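Local atomic coordinates of chitinase A (Cycas revoluta, PDB entry 4MNK), a protein that probably hydrolyses chitin as a family 18 glycosidase and binds N-acetylglucosamine oligomers. Residues A[106-111]-A[152-157]; A[200-205]-A[245-250]; A[280-285]-A[293-298]; A[309-314]-A[339-344]. One frame throughout, in Å; residues are numbered along the deposited sequence. Where two conformers were deposited one is given.

Contact 1 of 4, residues A[106-111]-A[152-157]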
loop_
_atom_site.group_PDB
_atom_site.type_symbol
_atom_site.label_atom_id
_atom_site.label_comp_id
_atom_site.label_asym_id
_atom_site.label_seq_id
_atom_site.Cartn_x
_atom_site.Cartn_y
_atom_site.Cartn_z
ATOM N N LEU A 106 2.362 -17.305 -12.647
ATOM C CA LEU A 106 3.407 -16.761 -11.785
ATOM C C LEU A 106 3.126 -17.012 -10.303
ATOM O O LEU A 106 4.012 -17.456 -9.562
ATOM C CB LEU A 106 3.580 -15.263 -12.043
ATOM C CG LEU A 106 4.795 -14.591 -11.405
ATOM C CD1 LEU A 106 6.058 -14.946 -12.162
ATOM C CD2 LEU A 106 4.598 -13.093 -11.398
ATOM N N ALA A 107 1.896 -16.734 -9.874
ATOM C CA ALA A 107 1.520 -16.944 -8.480
ATOM C C ALA A 107 1.695 -18.412 -8.092
ATOM O O ALA A 107 2.272 -18.719 -7.049
ATOM C CB ALA A 107 0.094 -16.478 -8.228
ATOM N N ARG A 108 1.226 -19.319 -8.946
ATOM C CA ARG A 108 1.375 -20.749 -8.683
ATOM C C ARG A 108 2.837 -21.190 -8.709
ATOM O O ARG A 108 3.252 -21.999 -7.880
ATOM C CB ARG A 108 0.547 -21.586 -9.666
ATOM C CG ARG A 108 -0.966 -21.394 -9.554
ATOM C CD ARG A 108 -1.483 -21.670 -8.149
ATOM N NE ARG A 108 -2.941 -21.742 -8.125
ATOM C CZ ARG A 108 -3.686 -21.699 -7.024
ATOM N NH1 ARG A 108 -3.121 -21.569 -5.828
ATOM N NH2 ARG A 108 -5.005 -21.777 -7.121
ATOM N N ARG A 109 3.615 -20.642 -9.640
ATOM C CA ARG A 109 5.014 -21.033 -9.807
ATOM C C ARG A 109 5.883 -20.748 -8.578
ATOM O O ARG A 109 6.785 -21.526 -8.264
ATOM C CB ARG A 109 5.611 -20.373 -11.052
ATOM C CG ARG A 109 7.000 -20.869 -11.401
ATOM C CD ARG A 109 7.363 -20.543 -12.841
ATOM N NE ARG A 109 6.507 -21.244 -13.794
ATOM C CZ ARG A 109 5.614 -20.652 -14.580
ATOM N NH1 ARG A 109 4.880 -21.376 -15.414
ATOM N NH2 ARG A 109 5.457 -19.335 -14.540
ATOM N N TYR A 110 5.603 -19.647 -7.882
ATOM C CA TYR A 110 6.374 -19.285 -6.694
ATOM C C TYR A 110 5.685 -19.601 -5.366
ATOM O O TYR A 110 6.229 -19.306 -4.305
ATOM C CB TYR A 110 6.792 -17.812 -6.742
ATOM C CG TYR A 110 7.733 -17.463 -7.872
ATOM C CD1 TYR A 110 7.390 -16.491 -8.805
ATOM C CD2 TYR A 110 8.973 -18.093 -8.002
ATOM C CE1 TYR A 110 8.249 -16.162 -9.842
ATOM C CE2 TYR A 110 9.840 -17.772 -9.042
ATOM C CZ TYR A 110 9.467 -16.806 -9.957
ATOM O OH TYR A 110 10.312 -16.476 -10.987
ATOM N N GLY A 111 4.496 -20.193 -5.422
ATOM C CA GLY A 111 3.802 -20.628 -4.210
ATOM C C GLY A 111 3.068 -19.529 -3.461
ATOM O O GLY A 111 2.870 -19.627 -2.247
ATOM N N PRO A 152 -7.956 -24.121 -3.966
ATOM C CA PRO A 152 -8.713 -22.903 -3.666
ATOM C C PRO A 152 -8.284 -21.781 -4.604
ATOM O O PRO A 152 -7.095 -21.673 -4.932
ATOM C CB PRO A 152 -8.293 -22.568 -2.233
ATOM C CG PRO A 152 -7.854 -23.855 -1.652
ATOM C CD PRO A 152 -7.264 -24.649 -2.775
ATOM N N ARG A 153 -9.234 -20.964 -5.046
ATOM C CA ARG A 153 -8.902 -19.901 -5.985
ATOM C C ARG A 153 -7.887 -18.935 -5.387
ATOM O O ARG A 153 -7.865 -18.690 -4.176
ATOM C CB ARG A 153 -10.150 -19.166 -6.509
ATOM C CG ARG A 153 -10.805 -18.184 -5.557
ATOM C CD ARG A 153 -11.862 -17.368 -6.286
ATOM N NE ARG A 153 -12.587 -16.471 -5.389
ATOM C CZ ARG A 153 -13.722 -16.781 -4.762
ATOM N NH1 ARG A 153 -14.282 -17.975 -4.926
ATOM N NH2 ARG A 153 -14.297 -15.890 -3.967
ATOM N N LEU A 154 -7.026 -18.417 -6.251
ATOM C CA LEU A 154 -6.109 -17.359 -5.870
ATOM C C LEU A 154 -6.895 -16.174 -5.337
ATOM O O LEU A 154 -7.968 -15.845 -5.853
ATOM C CB LEU A 154 -5.282 -16.925 -7.079
ATOM C CG LEU A 154 -4.210 -17.899 -7.570
ATOM C CD1 LEU A 154 -3.720 -17.482 -8.945
ATOM C CD2 LEU A 154 -3.052 -17.984 -6.577
ATOM N N LEU A 155 -6.371 -15.547 -4.291
ATOM C CA LEU A 155 -6.895 -14.269 -3.841
ATOM C C LEU A 155 -6.583 -13.214 -4.894
ATOM O O LEU A 155 -5.605 -13.332 -5.630
ATOM C CB LEU A 155 -6.292 -13.869 -2.494
ATOM C CG LEU A 155 -6.512 -14.807 -1.302
ATOM C CD1 LEU A 155 -5.635 -14.383 -0.139
ATOM C CD2 LEU A 155 -7.978 -14.865 -0.876
ATOM N N LEU A 156 -7.430 -12.195 -4.973
ATOM C CA LEU A 156 -7.202 -11.078 -5.872
ATOM C C LEU A 156 -7.495 -9.779 -5.150
ATOM O O LEU A 156 -8.602 -9.568 -4.651
ATOM C CB LEU A 156 -8.062 -11.194 -7.135
ATOM C CG LEU A 156 -7.872 -10.070 -8.161
ATOM C CD1 LEU A 156 -6.453 -10.056 -8.723
ATOM C CD2 LEU A 156 -8.903 -10.172 -9.275
ATOM N N THR A 157 -6.489 -8.914 -5.086
ATOM C CA THR A 157 -6.644 -7.603 -4.477
ATOM C C THR A 157 -6.087 -6.535 -5.409
ATOM O O THR A 157 -5.453 -6.849 -6.420
ATOM C CB THR A 157 -5.964 -7.525 -3.076
ATOM O OG1 THR A 157 -4.541 -7.647 -3.206
ATOM C CG2 THR A 157 -6.479 -8.626 -2.160
HETATM O O HOH W 1 -4.941 -21.249 -3.483
#
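At the end of the (beta/alpha)8 barrel where the parallel strands begin, the last turn of helix 93-110 meets the chain entering strand 155-161, through Ala-107 and Arg-108 against Pro-152 and Leu-154. Arg-108 NH2 donates to Pro-152 O at 3.0 Å, a nearly straight bond (166°) that lies in the guanidinium plane. In the same plane a water accepts from Arg-108 NH1 and donates in turn to Pro-152 O, from which it stands 2.6 Å away, closing a ring of bonds on one carbonyl. Leu-154 lies over one face of the guanidinium, its CD2 3.7 Å from Arg-108 NH1 and set toward the rim. Arg-108 CG is anti to the carbonyl carbon (chi1 -65°), and the chain, bent at chi2, slides past Leu-154 in the opposite direction. NE forms a salt bridge with Glu-145 of helix 125-149, so three elements share this one side chain. An alanine in place of Arg-108 would probably leave Glu-145 without its charged mate, and Pro-152 O without its direct donor. Deeper in, Ala-107 CB packs on Leu-154 CD2 at 3.9 Å. Such outer helices packed against the chain where an inner parallel strand begins belong to the TIM barrel, the fold of family 18.

Contact 2 of 4, residues A[200-205]-A[245-250]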
loop_
_atom_site.group_PDB
_atom_site.type_symbol
_atom_site.label_atom_id
_atom_site.label_comp_id
_atom_site.label_asym_id
_atom_site.label_seq_id
_atom_site.Cartn_x
_atom_site.Cartn_y
_atom_site.Cartn_z
ATOM N N ASN A 200 5.000 23.934 0.241
ATOM C CA ASN A 200 5.939 24.777 0.994
ATOM C C ASN A 200 5.534 25.025 2.459
ATOM O O ASN A 200 5.940 26.019 3.070
ATOM C CB ASN A 200 6.223 26.093 0.249
ATOM C CG ASN A 200 4.961 26.778 -0.250
ATOM O OD1 ASN A 200 3.892 26.662 0.348
ATOM N ND2 ASN A 200 5.087 27.508 -1.353
ATOM N N PHE A 201 4.718 24.118 2.994
ATOM C CA PHE A 201 4.328 24.120 4.400
ATOM C C PHE A 201 4.362 22.690 4.921
ATOM O O PHE A 201 4.126 21.748 4.163
ATOM C CB PHE A 201 2.920 24.693 4.584
ATOM C CG PHE A 201 2.819 26.162 4.299
ATOM C CD1 PHE A 201 3.309 27.093 5.200
ATOM C CD2 PHE A 201 2.227 26.613 3.133
ATOM C CE1 PHE A 201 3.216 28.445 4.938
ATOM C CE2 PHE A 201 2.132 27.964 2.866
ATOM C CZ PHE A 201 2.628 28.880 3.768
ATOM N N THR A 202 4.654 22.533 6.209
ATOM C CA THR A 202 4.608 21.214 6.852
ATOM C C THR A 202 3.165 20.806 7.113
ATOM O O THR A 202 2.296 21.656 7.335
ATOM C CB THR A 202 5.387 21.171 8.182
ATOM O OG1 THR A 202 4.771 22.046 9.135
ATOM C CG2 THR A 202 6.849 21.568 7.975
ATOM N N GLY A 203 2.917 19.502 7.076
ATOM C CA GLY A 203 1.586 18.952 7.304
ATOM C C GLY A 203 1.657 17.491 7.701
ATOM O O GLY A 203 2.738 16.895 7.711
ATOM N N ALA A 204 0.501 16.920 8.029
ATOM C CA ALA A 204 0.401 15.516 8.421
ATOM C C ALA A 204 0.154 14.654 7.181
ATOM O O ALA A 204 -0.948 14.673 6.626
ATOM C CB ALA A 204 -0.712 15.334 9.443
ATOM N N PRO A 205 1.177 13.892 6.740
ATOM C CA PRO A 205 1.095 13.187 5.454
ATOM C C PRO A 205 0.028 12.093 5.389
ATOM O O PRO A 205 -0.401 11.721 4.297
ATOM C CB PRO A 205 2.492 12.575 5.294
ATOM C CG PRO A 205 3.365 13.339 6.226
ATOM C CD PRO A 205 2.496 13.713 7.373
ATOM N N TRP A 245 10.508 17.650 5.371
ATOM C CA TRP A 245 10.713 18.976 4.811
ATOM C C TRP A 245 11.963 19.586 5.426
ATOM O O TRP A 245 12.382 19.200 6.525
ATOM C CB TRP A 245 9.563 19.898 5.204
ATOM C CG TRP A 245 8.246 19.744 4.508
ATOM C CD1 TRP A 245 7.780 20.493 3.466
ATOM C CD2 TRP A 245 7.185 18.847 4.860
ATOM N NE1 TRP A 245 6.510 20.100 3.127
ATOM C CE2 TRP A 245 6.120 19.091 3.966
ATOM C CE3 TRP A 245 7.040 17.844 5.826
ATOM C CZ2 TRP A 245 4.919 18.380 4.019
ATOM C CZ3 TRP A 245 5.844 17.130 5.871
ATOM C CH2 TRP A 245 4.802 17.403 4.971
ATOM N N LEU A 246 12.534 20.562 4.724
ATOM C CA LEU A 246 13.495 21.481 5.320
ATOM C C LEU A 246 12.747 22.746 5.723
ATOM O O LEU A 246 12.022 23.328 4.911
ATOM C CB LEU A 246 14.627 21.811 4.343
ATOM C CG LEU A 246 15.506 20.646 3.878
ATOM C CD1 LEU A 246 16.530 21.121 2.858
ATOM C CD2 LEU A 246 16.199 19.966 5.051
ATOM N N LEU A 247 12.910 23.154 6.978
ATOM C CA LEU A 247 12.210 24.318 7.513
ATOM C C LEU A 247 12.827 25.619 7.029
ATOM O O LEU A 247 14.051 25.731 6.908
ATOM C CB LEU A 247 12.205 24.289 9.043
ATOM C CG LEU A 247 11.459 23.136 9.721
ATOM C CD1 LEU A 247 11.779 23.106 11.202
ATOM C CD2 LEU A 247 9.957 23.234 9.495
ATOM N N LYS A 248 11.973 26.601 6.753
ATOM C CA LYS A 248 12.433 27.938 6.395
ATOM C C LYS A 248 13.082 28.617 7.602
ATOM O O LYS A 248 14.116 29.276 7.466
ATOM C CB LYS A 248 11.280 28.786 5.846
ATOM C CG LYS A 248 11.723 30.103 5.209
ATOM C CD LYS A 248 10.574 30.824 4.510
ATOM C CE LYS A 248 10.326 30.284 3.106
ATOM N NZ LYS A 248 9.187 30.976 2.437
ATOM N N ASN A 249 12.470 28.442 8.773
ATOM C CA ASN A 249 12.973 28.997 10.029
ATOM C C ASN A 249 12.955 27.950 11.137
ATOM O O ASN A 249 11.934 27.289 11.354
ATOM C CB ASN A 249 12.141 30.213 10.454
ATOM C CG ASN A 249 12.040 31.262 9.365
ATOM O OD1 ASN A 249 13.052 31.747 8.856
ATOM N ND2 ASN A 249 10.814 31.620 9.002
ATOM N N ASN A 250 14.078 27.816 11.839
ATOM C CA ASN A 250 14.236 26.798 12.886
ATOM C C ASN A 250 13.399 27.022 14.148
ATOM O O ASN A 250 13.292 26.131 14.992
ATOM C CB ASN A 250 15.715 26.628 13.257
ATOM C CG ASN A 250 16.521 25.946 12.167
ATOM O OD1 ASN A 250 16.056 25.786 11.039
ATOM N ND2 ASN A 250 17.740 25.543 12.500
#
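Trp-245 lies with one indole face against the backbone of Phe-201 and Thr-202, where barrel strand 234-247 runs out into the alpha+beta insertion of class V chitinases. Thr-202 CA makes a CH-pi contact, 3.9 Å from the centroid of the six-membered ring and only 11° off its normal. Over the same face, toward the rim, sits Phe-201 C. Gly-203 O approaches Trp-245 CH2 to 3.5 Å from an oblique direction, and Pro-205 CG reaches the same carbon at the ring edge, 4.5 Å away. In Thr-202, chi1 (64°) sets OG1 between the backbone N and the carbonyl carbon and leaves the methyl CG2 anti to the carbonyl carbon, where it meets Leu-247 CD2 at 3.8 Å. In the next shell, Trp-245 NE1 donates to the carbonyl of Glu-199, a residue of a glycan pocket, while the ring meets Trp-301 at about 75° between planes. A leucine in place of Trp-245 would probably leave Glu-199 O without this donor and open a gap against the 201-203 backbone. Thr-202 is held in turn by the 254-257 chain: its OG1 is hydrogen-bonded to Gly-254 O and to Ala-257 N.

Contact 3 of 4, residues A[280-285]-A[293-298]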
loop_
_atom_site.group_PDB
_atom_site.type_symbol
_atom_site.label_atom_id
_atom_site.label_comp_id
_atom_site.label_asym_id
_atom_site.label_seq_id
_atom_site.Cartn_x
_atom_site.Cartn_y
_atom_site.Cartn_z
ATOM N N GLY A 280 18.697 10.803 18.300
ATOM C CA GLY A 280 19.760 11.764 18.043
ATOM C C GLY A 280 19.422 13.204 18.392
ATOM O O GLY A 280 20.184 14.114 18.067
ATOM N N GLY A 281 18.281 13.417 19.045
ATOM C CA GLY A 281 17.940 14.741 19.561
ATOM C C GLY A 281 16.705 15.422 18.999
ATOM O O GLY A 281 16.361 16.514 19.445
ATOM N N ALA A 282 16.038 14.809 18.024
ATOM C CA ALA A 282 14.797 15.382 17.499
ATOM C C ALA A 282 13.679 15.273 18.530
ATOM O O ALA A 282 13.628 14.312 19.299
ATOM C CB ALA A 282 14.394 14.705 16.211
ATOM N N ARG A 283 12.790 16.265 18.544
ATOM C CA ARG A 283 11.650 16.257 19.454
ATOM C C ARG A 283 10.424 15.688 18.757
ATOM O O ARG A 283 10.026 16.173 17.696
ATOM C CB ARG A 283 11.349 17.669 19.967
ATOM C CG ARG A 283 10.222 17.724 20.998
ATOM C CD ARG A 283 9.955 19.140 21.493
ATOM N NE ARG A 283 11.104 19.721 22.190
ATOM C CZ ARG A 283 11.347 19.593 23.492
ATOM N NH1 ARG A 283 10.526 18.895 24.270
ATOM N NH2 ARG A 283 12.420 20.165 24.021
ATOM N N GLU A 284 9.829 14.661 19.361
ATOM C CA GLU A 284 8.591 14.075 18.861
ATOM C C GLU A 284 7.383 14.786 19.454
ATOM O O GLU A 284 7.336 15.064 20.656
ATOM C CB GLU A 284 8.519 12.581 19.185
ATOM C CG GLU A 284 7.174 11.948 18.837
ATOM C CD GLU A 284 7.170 10.446 18.978
ATOM O OE1 GLU A 284 7.054 9.762 17.942
ATOM O OE2 GLU A 284 7.282 9.950 20.119
ATOM N N VAL A 285 6.406 15.066 18.596
ATOM C CA VAL A 285 5.148 15.679 18.997
ATOM C C VAL A 285 4.001 14.838 18.452
ATOM O O VAL A 285 4.012 14.444 17.285
ATOM C CB VAL A 285 5.023 17.128 18.459
ATOM C CG1 VAL A 285 3.725 17.777 18.933
ATOM C CG2 VAL A 285 6.218 17.969 18.882
ATOM N N ALA A 293 1.935 12.085 14.074
ATOM C CA ALA A 293 3.100 12.545 14.807
ATOM C C ALA A 293 4.004 13.357 13.902
ATOM O O ALA A 293 3.949 13.243 12.673
ATOM C CB ALA A 293 3.866 11.362 15.385
ATOM N N TYR A 294 4.834 14.186 14.518
ATOM C CA TYR A 294 5.931 14.807 13.805
ATOM C C TYR A 294 7.141 14.946 14.707
ATOM O O TYR A 294 7.027 14.884 15.932
ATOM C CB TYR A 294 5.529 16.141 13.159
ATOM C CG TYR A 294 5.016 17.227 14.080
ATOM C CD1 TYR A 294 5.876 18.201 14.587
ATOM C CD2 TYR A 294 3.661 17.318 14.396
ATOM C CE1 TYR A 294 5.403 19.223 15.414
ATOM C CE2 TYR A 294 3.177 18.334 15.221
ATOM C CZ TYR A 294 4.053 19.279 15.724
ATOM O OH TYR A 294 3.574 20.282 16.538
ATOM N N ALA A 295 8.305 15.098 14.089
ATOM C CA ALA A 295 9.547 15.260 14.823
ATOM C C ALA A 295 10.420 16.266 14.103
ATOM O O ALA A 295 10.414 16.337 12.873
ATOM C CB ALA A 295 10.265 13.927 14.971
ATOM N N TYR A 296 11.166 17.051 14.871
ATOM C CA TYR A 296 12.007 18.085 14.288
ATOM C C TYR A 296 13.310 18.257 15.051
ATOM O O TYR A 296 13.369 18.042 16.262
ATOM C CB TYR A 296 11.249 19.418 14.199
ATOM C CG TYR A 296 10.834 19.978 15.544
ATOM C CD1 TYR A 296 9.593 19.663 16.098
ATOM C CD2 TYR A 296 11.688 20.810 16.268
ATOM C CE1 TYR A 296 9.210 20.169 17.337
ATOM C CE2 TYR A 296 11.317 21.317 17.508
ATOM C CZ TYR A 296 10.080 20.992 18.034
ATOM O OH TYR A 296 9.712 21.500 19.260
ATOM N N LYS A 297 14.348 18.638 14.317
ATOM C CA LYS A 297 15.629 19.021 14.883
ATOM C C LYS A 297 16.256 19.992 13.902
ATOM O O LYS A 297 16.303 19.719 12.703
ATOM C CB LYS A 297 16.545 17.809 15.082
ATOM C CG LYS A 297 17.773 18.124 15.940
ATOM C CD LYS A 297 18.614 16.896 16.264
ATOM C CE LYS A 297 19.719 16.687 15.248
ATOM N NZ LYS A 297 20.626 15.560 15.623
ATOM N N ASP A 298 16.727 21.125 14.414
ATOM C CA ASP A 298 17.304 22.173 13.575
ATOM C C ASP A 298 16.366 22.491 12.400
ATOM O O ASP A 298 15.217 22.861 12.637
ATOM C CB ASP A 298 18.734 21.802 13.161
ATOM C CG ASP A 298 19.655 21.643 14.364
ATOM O OD1 ASP A 298 19.574 22.481 15.289
ATOM O OD2 ASP A 298 20.449 20.679 14.401
#
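Arg-283 and Val-285 pair with Tyr-296 and Tyr-294 in an antiparallel hairpin of the alpha+beta insertion, each pair exchanging two backbone bonds. The shortest runs from Val-285 N to Tyr-294 O at 2.7 Å; Tyr-294 N answers to Val-285 O. Arg-283 N donates to Tyr-296 O at 2.9 Å, and the return bond from Tyr-296 N to Arg-283 O is longer, 3.2 Å. That last carbonyl also takes a CA-H...O contact from Ala-295 CA at 3.1 Å. From the end of its strand, Lys-297 reaches back to the turn before the other strand, NZ to Gly-280 O at 2.9 Å, standing above the carbonyl plane; chi3 (92°) bends its chain. Gly-281 is the C-prime residue of the Schellman motif that ends helix 271-279, so the ammonium probably gains from the partial negative charge of that helix end. Glu-284, on the face shared with Ala-295, hydrogen-bonds through OE1 to Tyr-304 OH. On the other face Val-285 CB makes a CH-pi contact 3.8 Å from the Tyr-294 ring centroid, and Arg-283 CD lies 3.3 Å from Tyr-296 OH. Backbone bonding thus sets the register, while side-chain chemistry divides between a face of tyrosine rings packed against Val-285 and aliphatic Arg-283 carbons, and polar ties to helix end and neighbouring strand.

Contact 4 of 4, residues A[309-314]-A[339-344]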
loop_
_atom_site.group_PDB
_atom_site.type_symbol
_atom_site.label_atom_id
_atom_site.label_comp_id
_atom_site.label_asym_id
_atom_site.label_seq_id
_atom_site.Cartn_x
_atom_site.Cartn_y
_atom_site.Cartn_z
ATOM N N SER A 309 -0.582 7.047 17.169
ATOM C CA SER A 309 -1.434 7.267 16.001
ATOM C C SER A 309 -1.814 5.958 15.308
ATOM O O SER A 309 -2.930 5.832 14.813
ATOM C CB SER A 309 -0.824 8.277 15.023
ATOM O OG SER A 309 0.323 7.762 14.379
ATOM N N VAL A 310 -0.908 4.979 15.298
ATOM C CA VAL A 310 -1.220 3.672 14.713
ATOM C C VAL A 310 -2.327 2.970 15.506
ATOM O O VAL A 310 -3.277 2.448 14.922
ATOM C CB VAL A 310 0.038 2.778 14.560
ATOM C CG1 VAL A 310 -0.344 1.336 14.229
ATOM C CG2 VAL A 310 0.946 3.334 13.475
ATOM N N ALA A 311 -2.222 2.975 16.833
ATOM C CA ALA A 311 -3.270 2.380 17.663
ATOM C C ALA A 311 -4.619 3.044 17.390
ATOM O O ALA A 311 -5.644 2.373 17.299
ATOM C CB ALA A 311 -2.916 2.473 19.133
ATOM N N LEU A 312 -4.608 4.367 17.249
ATOM C CA LEU A 312 -5.837 5.106 16.972
ATOM C C LEU A 312 -6.399 4.791 15.585
ATOM O O LEU A 312 -7.607 4.632 15.431
ATOM C CB LEU A 312 -5.619 6.608 17.164
ATOM C CG LEU A 312 -5.425 7.052 18.619
ATOM C CD1 LEU A 312 -4.877 8.464 18.683
ATOM C CD2 LEU A 312 -6.712 6.936 19.437
ATOM N N LYS A 313 -5.521 4.677 14.590
ATOM C CA LYS A 313 -5.948 4.334 13.227
ATOM C C LYS A 313 -6.520 2.924 13.139
ATOM O O LYS A 313 -7.504 2.693 12.437
ATOM C CB LYS A 313 -4.795 4.491 12.236
ATOM C CG LYS A 313 -4.507 5.921 11.867
ATOM C CD LYS A 313 -3.405 6.012 10.843
ATOM C CE LYS A 313 -3.290 7.426 10.342
ATOM N NZ LYS A 313 -2.272 7.526 9.272
ATOM N N VAL A 314 -5.900 1.986 13.850
ATOM C CA VAL A 314 -6.353 0.595 13.837
ATOM C C VAL A 314 -7.701 0.455 14.547
ATOM O O VAL A 314 -8.588 -0.258 14.071
ATOM C CB VAL A 314 -5.279 -0.356 14.414
ATOM C CG1 VAL A 314 -5.817 -1.774 14.572
ATOM C CG2 VAL A 314 -4.053 -0.356 13.513
ATOM N N PRO A 339 3.826 -2.568 13.512
ATOM C CA PRO A 339 3.016 -3.776 13.332
ATOM C C PRO A 339 2.613 -4.468 14.645
ATOM O O PRO A 339 1.530 -5.044 14.718
ATOM C CB PRO A 339 3.914 -4.671 12.470
ATOM C CG PRO A 339 4.714 -3.698 11.673
ATOM C CD PRO A 339 5.025 -2.600 12.652
ATOM N N LYS A 340 3.459 -4.395 15.673
ATOM C CA LYS A 340 3.117 -4.970 16.976
ATOM C C LYS A 340 1.937 -4.261 17.645
ATOM O O LYS A 340 0.986 -4.912 18.077
ATOM C CB LYS A 340 4.343 -5.014 17.900
ATOM C CG LYS A 340 4.079 -5.530 19.321
ATOM C CD LYS A 340 3.527 -6.951 19.349
ATOM C CE LYS A 340 3.460 -7.483 20.775
ATOM N NZ LYS A 340 2.436 -8.556 20.934
ATOM N N ILE A 341 2.013 -2.934 17.715
ATOM C CA ILE A 341 0.933 -2.119 18.260
ATOM C C ILE A 341 -0.380 -2.363 17.523
ATOM O O ILE A 341 -1.427 -2.538 18.148
ATOM C CB ILE A 341 1.302 -0.633 18.209
ATOM C CG1 ILE A 341 2.281 -0.327 19.336
ATOM C CG2 ILE A 341 0.061 0.233 18.327
ATOM C CD1 ILE A 341 3.479 0.411 18.884
ATOM N N ALA A 342 -0.307 -2.405 16.197
ATOM C CA ALA A 342 -1.481 -2.621 15.347
ATOM C C ALA A 342 -2.139 -3.972 15.632
ATOM O O ALA A 342 -3.359 -4.050 15.809
ATOM C CB ALA A 342 -1.109 -2.500 13.886
ATOM N N SER A 343 -1.323 -5.022 15.703
ATOM C CA SER A 343 -1.823 -6.364 15.983
ATOM C C SER A 343 -2.460 -6.444 17.370
ATOM O O SER A 343 -3.550 -7.000 17.521
ATOM C CB SER A 343 -0.703 -7.392 15.837
ATOM O OG SER A 343 -1.198 -8.701 16.050
ATOM N N ASP A 344 -1.791 -5.870 18.367
ATOM C CA ASP A 344 -2.311 -5.831 19.732
ATOM C C ASP A 344 -3.622 -5.045 19.818
ATOM O O ASP A 344 -4.529 -5.430 20.551
ATOM C CB ASP A 344 -1.281 -5.228 20.694
ATOM C CG ASP A 344 -0.143 -6.187 21.034
ATOM O OD1 ASP A 344 -0.120 -7.337 20.541
ATOM O OD2 ASP A 344 0.741 -5.780 21.815
#
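Lys-313 NZ, gripped by Asp-305 in a salt bridge and by the carbonyl O of Ala-206, ties helix 307-319 to the chain at those two residues; on the same helix Val-310, Ala-311 and Val-314 pack against Ile-341 and Ala-342. The two helices belong to the outer layer of the (beta/alpha)8 barrel, one leading into strand 324-328 and the other following it. Their segment axes approach to 8.7 Å and run the same general way, 35° apart. Small residues allow this: Ala-311 and Ala-342 are the closest pair, their CA atoms 5.8 Å apart. Ala-342 CB is the common target of two valines one turn apart, touched by Val-310 CG1 at 3.9 Å and by Val-314 CG2 from the next turn. In both valines CG1 is anti to the backbone N (chi1 168° in Val-310). In the conformer given, Ile-341 also sends CG2 across, to Ala-311 CB at 3.8 Å and more loosely to Val-310 CG1. The packing across the seam is apolar, and the polar ties lie around it. On helix 337-346, Lys-340 NZ bridges to Asp-344 OD1 at 2.9 Å, one turn on, using the syn lone pair of that oxygen. Ser-343 OG is hydrogen-bonded to Lys-6 NZ, and Ser-309 OG to Asp-305. Inward, Ala-342 rests on Tyr-325 and Phe-327 of strand 324-328, and Val-314 on Tyr-325, so the seam is backed by the barrel wall. The other methyl of Val-314, CG1, comes to 3.6 Å from the backbone oxygen Ala-342 O.

In the fold
From the N terminus, contact 1 closes first, joining the end of helix 93-110 to the chain just before strand 155-161 across a loop that contains strand 114-119 and helix 125-149. Contact 2 then brings the chain after strand 186-190 to the far end of strand 234-247, where the barrel passes into the insertion. Contact 3 closes the short hairpin of that insertion, and contact 4 joins the last two helices around strand 324-328. All four follow in series; none nests or crosses. Contacts 2 and 3 touch, Leu-247 and Asn-250 packing on Asp-298, with centres about 12 Å apart. Contact 1 lies across the barrel, its centre about 43 Å from either.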